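Local coordinates for Sodium/calcium exchanger membrane region domain-containing protein (Archaeoglobus fulgidus, PDB 4KPP) that probably exchanges protons for calcium ions across the membrane, as a CAX-type antiporter of the sodium/calcium exchanger family, at residues R109-I114 / A253-E258; L118-A123 / L334-K339; K130-D135 / F269-S274; R139-F144 / A277-K282; S324-A329 / A341-L346. All coordinates share one frame; numbering follows the deposited sequence.

Interaction 1 (R109-I114 / A253-E258)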
# COMPACT_ATOMS: atom_id res chain seq x y z
N ARG A 109 0.49 -6.32 -5.92
CA ARG A 109 -0.43 -6.97 -6.86
C ARG A 109 -1.84 -7.09 -6.31
O ARG A 109 -2.82 -6.97 -7.05
CB ARG A 109 0.12 -8.34 -7.29
CG ARG A 109 1.46 -8.26 -8.01
CD ARG A 109 1.57 -9.29 -9.13
NE ARG A 109 1.48 -10.66 -8.62
CZ ARG A 109 2.51 -11.36 -8.16
NH1 ARG A 109 3.72 -10.81 -8.13
NH2 ARG A 109 2.34 -12.59 -7.73
N LEU A 110 -1.95 -7.29 -5.00
CA LEU A 110 -3.25 -7.36 -4.34
C LEU A 110 -3.94 -6.01 -4.40
O LEU A 110 -5.16 -5.92 -4.56
CB LEU A 110 -3.08 -7.77 -2.88
CG LEU A 110 -4.36 -7.98 -2.06
CD1 LEU A 110 -4.83 -9.43 -2.16
CD2 LEU A 110 -4.15 -7.56 -0.61
N LEU A 111 -3.15 -4.95 -4.28
CA LEU A 111 -3.67 -3.59 -4.28
C LEU A 111 -4.36 -3.27 -5.60
O LEU A 111 -5.44 -2.69 -5.63
CB LEU A 111 -2.53 -2.60 -4.04
CG LEU A 111 -2.76 -1.32 -3.26
CD1 LEU A 111 -1.84 -0.24 -3.79
CD2 LEU A 111 -4.22 -0.85 -3.27
N ILE A 112 -3.72 -3.65 -6.70
CA ILE A 112 -4.27 -3.39 -8.02
C ILE A 112 -5.29 -4.45 -8.40
O ILE A 112 -6.41 -4.13 -8.79
CB ILE A 112 -3.16 -3.31 -9.09
CG1 ILE A 112 -2.24 -2.13 -8.79
CG2 ILE A 112 -3.77 -3.18 -10.49
CD1 ILE A 112 -1.10 -1.99 -9.75
N GLY A 113 -4.90 -5.72 -8.28
CA GLY A 113 -5.74 -6.83 -8.67
C GLY A 113 -7.05 -6.91 -7.90
O GLY A 113 -8.10 -7.20 -8.48
N ILE A 114 -6.99 -6.64 -6.60
CA ILE A 114 -8.18 -6.68 -5.76
C ILE A 114 -8.70 -5.28 -5.44
O ILE A 114 -9.83 -4.95 -5.78
CB ILE A 114 -7.91 -7.45 -4.44
CG1 ILE A 114 -7.59 -8.92 -4.74
CG2 ILE A 114 -9.09 -7.32 -3.49
CD1 ILE A 114 -8.72 -9.66 -5.42
N ALA A 253 -4.30 -8.35 5.55
CA ALA A 253 -4.52 -7.74 6.85
C ALA A 253 -3.96 -6.32 6.92
O ALA A 253 -4.38 -5.51 7.74
CB ALA A 253 -3.91 -8.60 7.94
N SER A 254 -2.99 -6.02 6.05
CA SER A 254 -2.35 -4.71 6.04
C SER A 254 -3.07 -3.73 5.12
O SER A 254 -3.10 -2.53 5.38
CB SER A 254 -0.87 -4.84 5.64
OG SER A 254 -0.16 -5.69 6.52
N GLU A 255 -3.65 -4.25 4.04
CA GLU A 255 -4.30 -3.40 3.04
C GLU A 255 -5.81 -3.27 3.27
O GLU A 255 -6.47 -2.45 2.63
CB GLU A 255 -4.02 -3.93 1.63
CG GLU A 255 -2.55 -4.12 1.28
CD GLU A 255 -1.81 -2.81 1.04
OE1 GLU A 255 -0.71 -2.64 1.61
OE2 GLU A 255 -2.33 -1.96 0.28
N SER A 256 -6.35 -4.08 4.17
CA SER A 256 -7.78 -4.02 4.50
C SER A 256 -8.29 -2.68 5.06
O SER A 256 -9.32 -2.19 4.60
CB SER A 256 -8.18 -5.17 5.43
OG SER A 256 -8.13 -6.41 4.76
N PRO A 257 -7.59 -2.10 6.06
CA PRO A 257 -8.08 -0.82 6.58
C PRO A 257 -8.12 0.26 5.51
O PRO A 257 -9.04 1.08 5.48
CB PRO A 257 -7.04 -0.46 7.65
CG PRO A 257 -6.49 -1.77 8.09
CD PRO A 257 -6.45 -2.61 6.85
N GLU A 258 -7.12 0.25 4.64
CA GLU A 258 -7.05 1.17 3.51
C GLU A 258 -8.23 0.95 2.56
O GLU A 258 -8.81 1.90 2.04
CB GLU A 258 -5.74 0.97 2.76
CG GLU A 258 -5.67 1.69 1.42
CD GLU A 258 -4.73 1.00 0.46
OE1 GLU A 258 -4.21 1.66 -0.46
OE2 GLU A 258 -4.52 -0.22 0.62
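Leu111 and Glu255 face each other where the segments 109-114 and 253-258, both helical, pass with their axes 10.8 Å apart and cross at -48°. The sequence Glu255-Ser256-Pro257-Glu258 is consistent with an alpha-repeat of the sodium/calcium exchanger family, which carries acidic residues, and the helix is kinked here: the N atoms of Pro257 and Glu258 make no bond to the preceding turn. With the axes so far apart, long side chains must span the gap. Leu111 does most of the touching. Its CG comes to 3.6 Å from Glu255 OE2, and its methyl CD2 to 3.8 Å from Glu258 OE1, so one branched apolar residue lies against two carboxylates and crosses each side chain at about a right angle. The glutamates get there differently. Glu255 folds back at its second torsion (chi2 -74°), whereas Glu258, with CG anti to the backbone N, runs out extended. Leucine suits its place because it fills this buried space without competing for the polar ends, which are held from outside the pair: Glu255 OE2 by Gln285 NE2 and Glu258 OE1 by Ser281 OG. Leu110 adds a lighter contact, its CD2 lying 4.2 Å from Glu255 CG, on the aliphatic part of the acid. Beside Leu111 the two acids converge, Glu255 OE2 and Glu258 OE2 being only 2.8 Å apart, two acceptors of one segment that are not hydrogen-bonded.

Interaction 2 (L118-A123 / L334-K339). With CA (calcium ion), chain D.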
# COMPACT_ATOMS: atom_id res chain seq x y z
N LEU A 118 -12.05 -3.94 -7.04
CA LEU A 118 -13.16 -3.99 -6.09
C LEU A 118 -13.79 -2.62 -5.93
O LEU A 118 -15.00 -2.45 -6.11
CB LEU A 118 -12.67 -4.51 -4.73
CG LEU A 118 -13.63 -5.08 -3.68
CD1 LEU A 118 -13.47 -4.33 -2.36
CD2 LEU A 118 -15.09 -5.09 -4.13
N VAL A 119 -12.96 -1.63 -5.59
CA VAL A 119 -13.43 -0.27 -5.39
C VAL A 119 -14.13 0.27 -6.64
O VAL A 119 -15.17 0.93 -6.54
CB VAL A 119 -12.28 0.67 -4.96
CG1 VAL A 119 -12.72 2.12 -4.98
CG2 VAL A 119 -11.79 0.28 -3.58
N ALA A 120 -13.57 -0.03 -7.81
CA ALA A 120 -14.18 0.39 -9.07
C ALA A 120 -15.55 -0.26 -9.27
O ALA A 120 -16.50 0.40 -9.68
CB ALA A 120 -13.26 0.09 -10.24
N PHE A 121 -15.64 -1.56 -8.98
CA PHE A 121 -16.90 -2.29 -9.12
C PHE A 121 -18.00 -1.77 -8.21
O PHE A 121 -19.15 -1.65 -8.61
CB PHE A 121 -16.69 -3.79 -8.87
CG PHE A 121 -16.17 -4.54 -10.06
CD1 PHE A 121 -16.60 -4.22 -11.34
CD2 PHE A 121 -15.24 -5.56 -9.90
CE1 PHE A 121 -16.12 -4.91 -12.44
CE2 PHE A 121 -14.76 -6.25 -10.99
CZ PHE A 121 -15.20 -5.93 -12.27
N ILE A 122 -17.63 -1.46 -6.97
CA ILE A 122 -18.59 -0.91 -6.01
C ILE A 122 -19.04 0.47 -6.45
O ILE A 122 -20.22 0.82 -6.33
CB ILE A 122 -17.98 -0.85 -4.59
CG1 ILE A 122 -17.67 -2.27 -4.10
CG2 ILE A 122 -18.93 -0.14 -3.63
CD1 ILE A 122 -17.10 -2.31 -2.70
N ALA A 123 -18.10 1.25 -6.98
CA ALA A 123 -18.40 2.57 -7.51
C ALA A 123 -19.37 2.48 -8.69
O ALA A 123 -20.23 3.35 -8.87
CB ALA A 123 -17.12 3.29 -7.92
N LEU A 334 -7.32 8.63 -18.04
CA LEU A 334 -7.93 9.22 -16.84
C LEU A 334 -9.32 8.65 -16.55
O LEU A 334 -10.19 9.34 -16.01
CB LEU A 334 -7.98 10.75 -16.92
CG LEU A 334 -6.63 11.47 -16.90
CD1 LEU A 334 -6.80 12.98 -16.90
CD2 LEU A 334 -5.83 11.02 -15.69
N LYS A 335 -9.52 7.39 -16.92
CA LYS A 335 -10.78 6.70 -16.69
C LYS A 335 -10.55 5.21 -16.42
O LYS A 335 -9.63 4.61 -16.97
CB LYS A 335 -11.70 6.86 -17.90
N ILE A 336 -11.38 4.63 -15.55
CA ILE A 336 -11.32 3.20 -15.30
C ILE A 336 -12.64 2.55 -15.68
O ILE A 336 -13.66 2.73 -15.00
CB ILE A 336 -10.99 2.88 -13.83
CG1 ILE A 336 -9.67 3.53 -13.41
CG2 ILE A 336 -10.93 1.37 -13.61
CD1 ILE A 336 -9.27 3.24 -11.99
N SER A 337 -12.63 1.81 -16.79
CA SER A 337 -13.85 1.19 -17.30
C SER A 337 -14.07 -0.19 -16.67
O SER A 337 -13.21 -0.70 -15.95
CB SER A 337 -13.79 1.07 -18.82
OG SER A 337 -12.72 0.23 -19.23
N TRP A 338 -15.22 -0.78 -16.95
CA TRP A 338 -15.57 -2.08 -16.39
C TRP A 338 -14.73 -3.18 -17.02
O TRP A 338 -14.41 -4.18 -16.36
CB TRP A 338 -17.07 -2.36 -16.56
CG TRP A 338 -17.37 -3.46 -17.53
CD1 TRP A 338 -17.48 -3.35 -18.89
CD2 TRP A 338 -17.59 -4.84 -17.22
NE1 TRP A 338 -17.76 -4.58 -19.44
CE2 TRP A 338 -17.83 -5.51 -18.43
CE3 TRP A 338 -17.61 -5.57 -16.02
CZ2 TRP A 338 -18.09 -6.88 -18.49
CZ3 TRP A 338 -17.87 -6.93 -16.08
CH2 TRP A 338 -18.11 -7.57 -17.31
N LYS A 339 -14.36 -3.00 -18.28
CA LYS A 339 -13.50 -3.95 -18.97
C LYS A 339 -12.11 -3.96 -18.34
O LYS A 339 -11.55 -5.02 -18.06
CB LYS A 339 -13.39 -3.62 -20.46
CG LYS A 339 -14.67 -3.83 -21.25
CD LYS A 339 -14.44 -3.58 -22.74
CE LYS A 339 -15.73 -3.73 -23.54
NZ LYS A 339 -15.73 -4.96 -24.40
CA CA D . -8.90 3.48 -18.65
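Ala120 and Phe121, on neighbouring positions of helix 96-127, meet the segment 334-339 in two very different ways, one enclosed in the protein and one looser, at its surface. The enclosed half is small and purely aliphatic: Ala120 CB points at Ile336 and lies 4.3 Å from its CG2. Alanine lets the short strand 335-337 approach the helix, and the branched isoleucine fills the distance that the small methyl does not. The looser half is aromatic, and in it a single pair of ring-edge carbons comes close. With CG anti to its carbonyl carbon (chi1 -82°), Phe121 brings its ring round to Trp338, and its CE1 comes to 3.9 Å from Trp338 CE3. Each ring meets the other near its plane, so the two touch edge to edge and do not stack. Trp338, on the surface, takes an unusual first torsion of 111°, far from a staggered position. Large aromatic groups fit such a border, where they may face lipid. On its other side the strand belongs to the metal site: Lys335 O binds the calcium ion at 2.1 Å, together with Ile330 O, Asp333 OD1 and Glu340 OE1 among its ligands. Glu340 OE1 also accepts a hydrogen bond from Ser337 N, while Ser337 OG caps the start of helix 338-353, a pattern consistent with a capping box. Strand 335-337 thus lies between helix 96-127 and the metal, pairs with strand 131-133 through Ile336 and Val132, and sets Ile336 also against Met275 of helix 271-285.

Interaction 3 (K130-D135 / F269-S274)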
# COMPACT_ATOMS: atom_id res chain seq x y z
N LYS A 130 -21.06 2.76 -15.61
CA LYS A 130 -20.12 1.78 -16.13
C LYS A 130 -18.74 2.38 -16.40
O LYS A 130 -17.98 1.86 -17.21
CB LYS A 130 -20.67 1.13 -17.40
N GLU A 131 -18.44 3.49 -15.73
CA GLU A 131 -17.16 4.17 -15.91
C GLU A 131 -16.79 5.02 -14.69
O GLU A 131 -17.64 5.71 -14.13
CB GLU A 131 -17.20 5.06 -17.16
CG GLU A 131 -15.93 5.87 -17.39
CD GLU A 131 -16.07 6.85 -18.54
OE1 GLU A 131 -15.23 7.78 -18.63
OE2 GLU A 131 -17.00 6.69 -19.36
N VAL A 132 -15.53 4.95 -14.29
CA VAL A 132 -15.00 5.78 -13.22
C VAL A 132 -13.97 6.76 -13.77
O VAL A 132 -12.98 6.35 -14.37
CB VAL A 132 -14.36 4.94 -12.10
CG1 VAL A 132 -13.51 5.81 -11.20
CG2 VAL A 132 -15.43 4.22 -11.29
N GLU A 133 -14.20 8.05 -13.56
CA GLU A 133 -13.30 9.08 -14.06
C GLU A 133 -12.35 9.58 -12.97
O GLU A 133 -12.73 9.71 -11.81
CB GLU A 133 -14.09 10.24 -14.65
CG GLU A 133 -15.21 10.74 -13.75
CD GLU A 133 -16.12 11.74 -14.46
OE1 GLU A 133 -17.05 12.25 -13.81
OE2 GLU A 133 -15.89 12.00 -15.66
N LEU A 134 -11.10 9.86 -13.36
CA LEU A 134 -10.10 10.34 -12.43
C LEU A 134 -9.73 11.80 -12.69
O LEU A 134 -9.90 12.30 -13.80
CB LEU A 134 -8.84 9.46 -12.48
CG LEU A 134 -8.95 7.99 -12.08
CD1 LEU A 134 -10.01 7.77 -11.00
CD2 LEU A 134 -9.21 7.10 -13.29
N ASP A 135 -9.22 12.47 -11.66
CA ASP A 135 -8.82 13.88 -11.77
C ASP A 135 -7.62 14.04 -12.69
O ASP A 135 -6.95 13.07 -13.03
CB ASP A 135 -8.49 14.44 -10.39
CG ASP A 135 -9.42 13.93 -9.30
OD1 ASP A 135 -10.48 14.55 -9.08
OD2 ASP A 135 -9.09 12.89 -8.68
N PHE A 269 -20.16 9.11 -2.10
CA PHE A 269 -20.05 9.76 -3.40
C PHE A 269 -18.75 10.54 -3.60
O PHE A 269 -18.74 11.62 -4.21
CB PHE A 269 -21.27 10.65 -3.67
CG PHE A 269 -22.57 9.90 -3.64
CD1 PHE A 269 -23.10 9.36 -4.80
CD2 PHE A 269 -23.26 9.73 -2.45
CE1 PHE A 269 -24.30 8.67 -4.77
CE2 PHE A 269 -24.46 9.04 -2.42
CZ PHE A 269 -24.98 8.51 -3.58
N ARG A 270 -17.65 9.99 -3.09
CA ARG A 270 -16.33 10.59 -3.28
C ARG A 270 -15.41 9.58 -3.95
O ARG A 270 -14.43 9.12 -3.36
CB ARG A 270 -15.75 11.04 -1.94
N VAL A 271 -15.74 9.24 -5.20
CA VAL A 271 -15.00 8.22 -5.94
C VAL A 271 -13.61 8.68 -6.37
O VAL A 271 -12.65 7.92 -6.31
CB VAL A 271 -15.79 7.76 -7.19
CG1 VAL A 271 -15.09 6.60 -7.87
CG2 VAL A 271 -17.20 7.37 -6.80
N SER A 272 -13.51 9.93 -6.80
CA SER A 272 -12.25 10.50 -7.28
C SER A 272 -11.16 10.49 -6.21
O SER A 272 -10.07 9.97 -6.42
CB SER A 272 -12.46 11.92 -7.79
OG SER A 272 -13.33 11.93 -8.91
N ALA A 273 -11.47 11.08 -5.06
CA ALA A 273 -10.53 11.13 -3.94
C ALA A 273 -10.18 9.72 -3.47
O ALA A 273 -9.04 9.46 -3.07
CB ALA A 273 -11.10 11.95 -2.81
N SER A 274 -11.16 8.82 -3.50
CA SER A 274 -10.95 7.44 -3.10
C SER A 274 -9.93 6.75 -4.01
O SER A 274 -9.04 6.05 -3.54
CB SER A 274 -12.28 6.68 -3.11
OG SER A 274 -12.12 5.37 -2.60
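Asp135 turns its carboxylate onto Ser272, yet no hydrogen bond joins them: the acid meets the serine carbon, with OD1 3.5 Å and OD2 3.6 Å from Ser272 CB. The serine hydroxyl makes no bond across the contact either: Ser272 OG stands 3.7 Å from Glu133 O. Asp135 OD2 finds its partner one turn further on, in Asn276 ND2. An acid suits this place beside the first turn of helix 271-285, where the helix dipole would probably favour negative charge. Were Asp135 replaced by an alanine, Asn276 ND2 would probably lose its acceptor and Ser272 CB would be left less covered. The apolar part is a pair of valines: Val132 CG1 touches Val271 CG1 at 3.8 Å. In both, CG1 is anti to the backbone N, which sends the two methyls toward each other, and the compact branched side chains let strand and helix come close. Phe269, with positive phi, closes the preceding helix in a Schellman motif just before this one begins. Strand 131-133 therefore lies between helix 271-285 and its antiparallel partner 335-337, while Ala123 of helix 96-127 packs against both valines.

Interaction 4 (R139-F144 / A277-K282)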
# COMPACT_ATOMS: atom_id res chain seq x y z
N ARG A 139 -2.14 12.42 -13.43
CA ARG A 139 -1.01 12.38 -14.37
C ARG A 139 0.34 12.45 -13.65
O ARG A 139 1.35 11.98 -14.17
CB ARG A 139 -1.11 13.51 -15.40
CG ARG A 139 -2.34 13.46 -16.28
CD ARG A 139 -2.17 14.40 -17.47
NE ARG A 139 -3.44 14.87 -18.01
CZ ARG A 139 -4.10 14.26 -19.00
NH1 ARG A 139 -5.25 14.76 -19.43
NH2 ARG A 139 -3.62 13.15 -19.54
N LEU A 140 0.35 13.05 -12.47
CA LEU A 140 1.54 13.09 -11.63
C LEU A 140 1.94 11.66 -11.25
O LEU A 140 3.04 11.21 -11.58
CB LEU A 140 1.26 13.91 -10.36
CG LEU A 140 2.40 14.62 -9.61
CD1 LEU A 140 2.03 14.81 -8.15
CD2 LEU A 140 3.74 13.91 -9.74
N GLU A 141 1.05 10.96 -10.56
CA GLU A 141 1.34 9.61 -10.10
C GLU A 141 1.60 8.65 -11.27
O GLU A 141 2.40 7.73 -11.14
CB GLU A 141 0.23 9.05 -9.20
CG GLU A 141 -1.03 9.89 -9.13
CD GLU A 141 -0.92 11.05 -8.15
OE1 GLU A 141 -0.53 10.82 -6.99
OE2 GLU A 141 -1.23 12.19 -8.55
N ILE A 142 0.94 8.89 -12.39
CA ILE A 142 1.15 8.09 -13.60
C ILE A 142 2.61 8.15 -14.06
O ILE A 142 3.21 7.13 -14.39
CB ILE A 142 0.23 8.56 -14.75
CG1 ILE A 142 -1.23 8.26 -14.43
CG2 ILE A 142 0.63 7.90 -16.07
CD1 ILE A 142 -2.20 8.67 -15.52
N PHE A 143 3.16 9.36 -14.07
CA PHE A 143 4.54 9.59 -14.46
C PHE A 143 5.52 8.81 -13.59
O PHE A 143 6.41 8.13 -14.09
CB PHE A 143 4.86 11.08 -14.40
CG PHE A 143 6.29 11.42 -14.72
CD1 PHE A 143 6.70 11.56 -16.03
CD2 PHE A 143 7.21 11.61 -13.70
CE1 PHE A 143 8.02 11.87 -16.33
CE2 PHE A 143 8.52 11.92 -13.99
CZ PHE A 143 8.93 12.05 -15.30
N PHE A 144 5.35 8.91 -12.28
CA PHE A 144 6.25 8.25 -11.34
C PHE A 144 6.05 6.74 -11.32
O PHE A 144 6.99 5.99 -11.07
CB PHE A 144 6.13 8.84 -9.94
CG PHE A 144 6.92 10.10 -9.77
CD1 PHE A 144 8.28 10.05 -9.54
CD2 PHE A 144 6.30 11.34 -9.86
CE1 PHE A 144 9.02 11.21 -9.40
CE2 PHE A 144 7.03 12.50 -9.71
CZ PHE A 144 8.39 12.43 -9.48
N ALA A 277 -6.25 8.03 -3.65
CA ALA A 277 -5.53 7.45 -2.53
C ALA A 277 -4.98 6.07 -2.89
O ALA A 277 -3.84 5.75 -2.57
CB ALA A 277 -6.43 7.37 -1.30
N LEU A 278 -5.81 5.26 -3.54
CA LEU A 278 -5.40 3.92 -3.95
C LEU A 278 -4.28 3.96 -4.98
O LEU A 278 -3.39 3.11 -4.97
CB LEU A 278 -6.59 3.14 -4.51
CG LEU A 278 -7.72 2.79 -3.55
CD1 LEU A 278 -8.71 1.87 -4.24
CD2 LEU A 278 -7.18 2.14 -2.28
N ILE A 279 -4.33 4.94 -5.86
CA ILE A 279 -3.30 5.09 -6.89
C ILE A 279 -2.00 5.61 -6.28
O ILE A 279 -0.92 5.12 -6.60
CB ILE A 279 -3.78 6.01 -8.03
CG1 ILE A 279 -4.92 5.33 -8.81
CG2 ILE A 279 -2.62 6.38 -8.95
CD1 ILE A 279 -5.66 6.25 -9.76
N SER A 280 -2.12 6.59 -5.38
CA SER A 280 -0.96 7.12 -4.67
C SER A 280 -0.36 6.09 -3.72
O SER A 280 0.86 6.07 -3.52
CB SER A 280 -1.34 8.39 -3.89
OG SER A 280 -0.24 8.88 -3.16
N SER A 281 -1.20 5.25 -3.14
CA SER A 281 -0.73 4.18 -2.26
C SER A 281 0.08 3.17 -3.07
O SER A 281 1.06 2.61 -2.57
CB SER A 281 -1.90 3.48 -1.57
OG SER A 281 -1.45 2.40 -0.79
N LYS A 282 -0.35 2.93 -4.31
CA LYS A 282 0.42 2.10 -5.23
C LYS A 282 1.78 2.74 -5.46
O LYS A 282 2.79 2.04 -5.50
CB LYS A 282 -0.33 1.90 -6.55
CG LYS A 282 0.53 1.36 -7.70
CD LYS A 282 1.11 -0.02 -7.41
CE LYS A 282 2.06 -0.44 -8.53
NZ LYS A 282 2.73 -1.75 -8.28
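Glu141 reaches from helix 138-152 across to Ile279 and Ser280 of helix 271-285, where the backbones come within 6.4 Å at Glu141 CA and Ser280 CA. Starting at its root, Glu141 CB lies 3.9 Å from Ile279 CG2. The next atom, CG, rests on the same methyl at 3.9 Å, so CG2 sits against the aliphatic base of the acid, and the two side chains cross at about a right angle. The first torsion is only 10°, nearly eclipsing CG with the backbone N, an uncomfortable rotation that the bend at chi2 (-82°) follows. Beyond that bend the carboxylate turns toward Ser280, and OE1 ends 4.0 Å from Ser280 CB. This last approach is packing alone. The polar partner of OE1 is Tyr176 OH, which also hydrogen-bonds Ser280 OG, so the tyrosine hydroxyl bridges the two helices. A glutamate suits the site because its methylene part can line an isoleucine while its buried end keeps a hydrogen bond; serine, being small, lets the helices approach and offers a second partner to the tyrosine. The tyrosine belongs to helix 163-182, which also takes Phe144 against Leu172 and Leu179, while Ile279 turns to Trp116 of helix 96-127. Helices 138-152, 163-182 and 271-285 thus meet at the Tyr176 hydroxyl, with helix 379-393 packed on the first at Phe143.

Interaction 5 (S324-A329 / A341-L346)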
# COMPACT_ATOMS: atom_id res chain seq x y z
N SER A 324 2.05 -3.70 -13.28
CA SER A 324 2.13 -2.26 -13.04
C SER A 324 2.20 -1.47 -14.34
O SER A 324 1.69 -0.35 -14.42
CB SER A 324 3.33 -1.93 -12.15
OG SER A 324 3.26 -2.64 -10.92
N LEU A 325 2.82 -2.06 -15.35
CA LEU A 325 2.85 -1.46 -16.68
C LEU A 325 1.42 -1.39 -17.22
O LEU A 325 0.99 -0.35 -17.73
CB LEU A 325 3.70 -2.32 -17.62
CG LEU A 325 4.61 -1.59 -18.61
CD1 LEU A 325 4.82 -2.45 -19.87
CD2 LEU A 325 4.08 -0.21 -18.97
N PHE A 326 0.71 -2.50 -17.10
CA PHE A 326 -0.68 -2.58 -17.53
C PHE A 326 -1.56 -1.61 -16.75
O PHE A 326 -2.51 -1.03 -17.30
CB PHE A 326 -1.18 -4.01 -17.39
CG PHE A 326 -2.57 -4.23 -17.91
CD1 PHE A 326 -2.86 -3.96 -19.24
CD2 PHE A 326 -3.57 -4.70 -17.09
CE1 PHE A 326 -4.14 -4.16 -19.74
CE2 PHE A 326 -4.85 -4.90 -17.57
CZ PHE A 326 -5.14 -4.63 -18.90
N ALA A 327 -1.25 -1.43 -15.47
CA ALA A 327 -1.97 -0.48 -14.63
C ALA A 327 -1.77 0.96 -15.12
O ALA A 327 -2.73 1.72 -15.22
CB ALA A 327 -1.53 -0.62 -13.18
N VAL A 328 -0.53 1.31 -15.41
CA VAL A 328 -0.20 2.63 -15.95
C VAL A 328 -0.95 2.91 -17.25
O VAL A 328 -1.53 3.99 -17.42
CB VAL A 328 1.32 2.76 -16.22
CG1 VAL A 328 1.61 3.97 -17.10
CG2 VAL A 328 2.08 2.86 -14.91
N ALA A 329 -0.93 1.94 -18.16
CA ALA A 329 -1.57 2.10 -19.46
C ALA A 329 -3.07 2.33 -19.34
O ALA A 329 -3.67 3.06 -20.13
CB ALA A 329 -1.27 0.88 -20.34
N ALA A 341 -11.23 -2.82 -15.32
CA ALA A 341 -11.33 -3.30 -13.94
C ALA A 341 -11.46 -4.82 -13.88
O ALA A 341 -10.80 -5.48 -13.08
CB ALA A 341 -12.50 -2.64 -13.22
N SER A 342 -12.32 -5.38 -14.74
CA SER A 342 -12.51 -6.83 -14.77
C SER A 342 -11.24 -7.53 -15.25
O SER A 342 -10.91 -8.62 -14.78
CB SER A 342 -13.70 -7.21 -15.66
OG SER A 342 -13.48 -6.87 -17.01
N ALA A 343 -10.52 -6.89 -16.17
CA ALA A 343 -9.25 -7.41 -16.65
C ALA A 343 -8.23 -7.46 -15.52
O ALA A 343 -7.52 -8.46 -15.35
CB ALA A 343 -8.72 -6.58 -17.81
N LEU A 344 -8.15 -6.39 -14.74
CA LEU A 344 -7.28 -6.34 -13.57
C LEU A 344 -7.60 -7.46 -12.58
O LEU A 344 -6.71 -8.08 -12.01
CB LEU A 344 -7.36 -4.98 -12.87
CG LEU A 344 -6.73 -3.79 -13.60
CD1 LEU A 344 -6.88 -2.52 -12.78
CD2 LEU A 344 -5.27 -4.06 -13.90
N PHE A 345 -8.89 -7.70 -12.37
CA PHE A 345 -9.33 -8.74 -11.44
C PHE A 345 -9.00 -10.15 -11.94
O PHE A 345 -8.34 -10.91 -11.25
CB PHE A 345 -10.83 -8.62 -11.17
CG PHE A 345 -11.35 -9.66 -10.21
CD1 PHE A 345 -11.17 -9.51 -8.84
CD2 PHE A 345 -12.02 -10.78 -10.67
CE1 PHE A 345 -11.65 -10.45 -7.95
CE2 PHE A 345 -12.50 -11.73 -9.79
CZ PHE A 345 -12.31 -11.57 -8.43
N LEU A 346 -9.47 -10.47 -13.14
CA LEU A 346 -9.28 -11.80 -13.72
C LEU A 346 -7.81 -12.19 -13.87
O LEU A 346 -7.39 -13.26 -13.44
CB LEU A 346 -9.99 -11.92 -15.07
CG LEU A 346 -11.52 -11.79 -15.02
CD1 LEU A 346 -12.11 -11.95 -16.42
CD2 LEU A 346 -12.12 -12.81 -14.06
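Phe326 reaches from helix 311-331 to Ala343 and Leu344 of helix 338-353, sequential helices of a helical hairpin whose connection, including the short strand 335-337, holds the calcium ligands Asp333 and Lys335. All contacts across the pair are apolar. The main one is with Leu344: its CD2 lies 3.7 Å from Phe326 CD2 and 3.8 Å from CE2, so a single methyl approaches the CD2-CE2 bond obliquely. Phe326 gets there with CG anti to the backbone N (chi1 -175°), which stretches the ring away from its own helix into the space between the arms. Leu344 has CG anti to its carbonyl carbon (chi1 -71°), bringing the branch nearer than its CB alone would come. A phenylalanine suits this buried position because the arms stand well apart and a flat ring can span them, while alanine at the receiving end offers a surface that does not block its far rim. Polar groups take no part between the arms and are satisfied along their own helices or beyond: Ser342 OG bonds Trp338 O and Lys339 O, and Ser324 OG bonds Thr320 O and Lys282 NZ. Leu370 of helix 357-377 also packs on Phe326, and Ile112 of helix 96-127 packs on Leu344. At the end of the ring, Phe326 CZ meets Ala343 CB at 4.2 Å, the methyl lying at the edge near the ring plane.

Overall arrangement
Interactions 1, 4 and 5 are buried, interaction 2 is partly so, and interaction 3 lies at the surface. Helix 96-127 serves interactions 1 and 2, helix 271-285 serves 3 and 4, and helix 338-353 serves 2 and 5. The chemistry follows the place: in 1 and 4 aliphatic groups lie against buried glutamates whose polar ends are held by third residues, whereas 5 is wholly apolar. Interactions 2 and 3 share the small sheet of strands 131-133 and 335-337, one reaching the calcium site, the other using an acid at a helix start. Lys282 NZ to Ser324 OG links 4 with 5, and Ile112 joins 1 to 5.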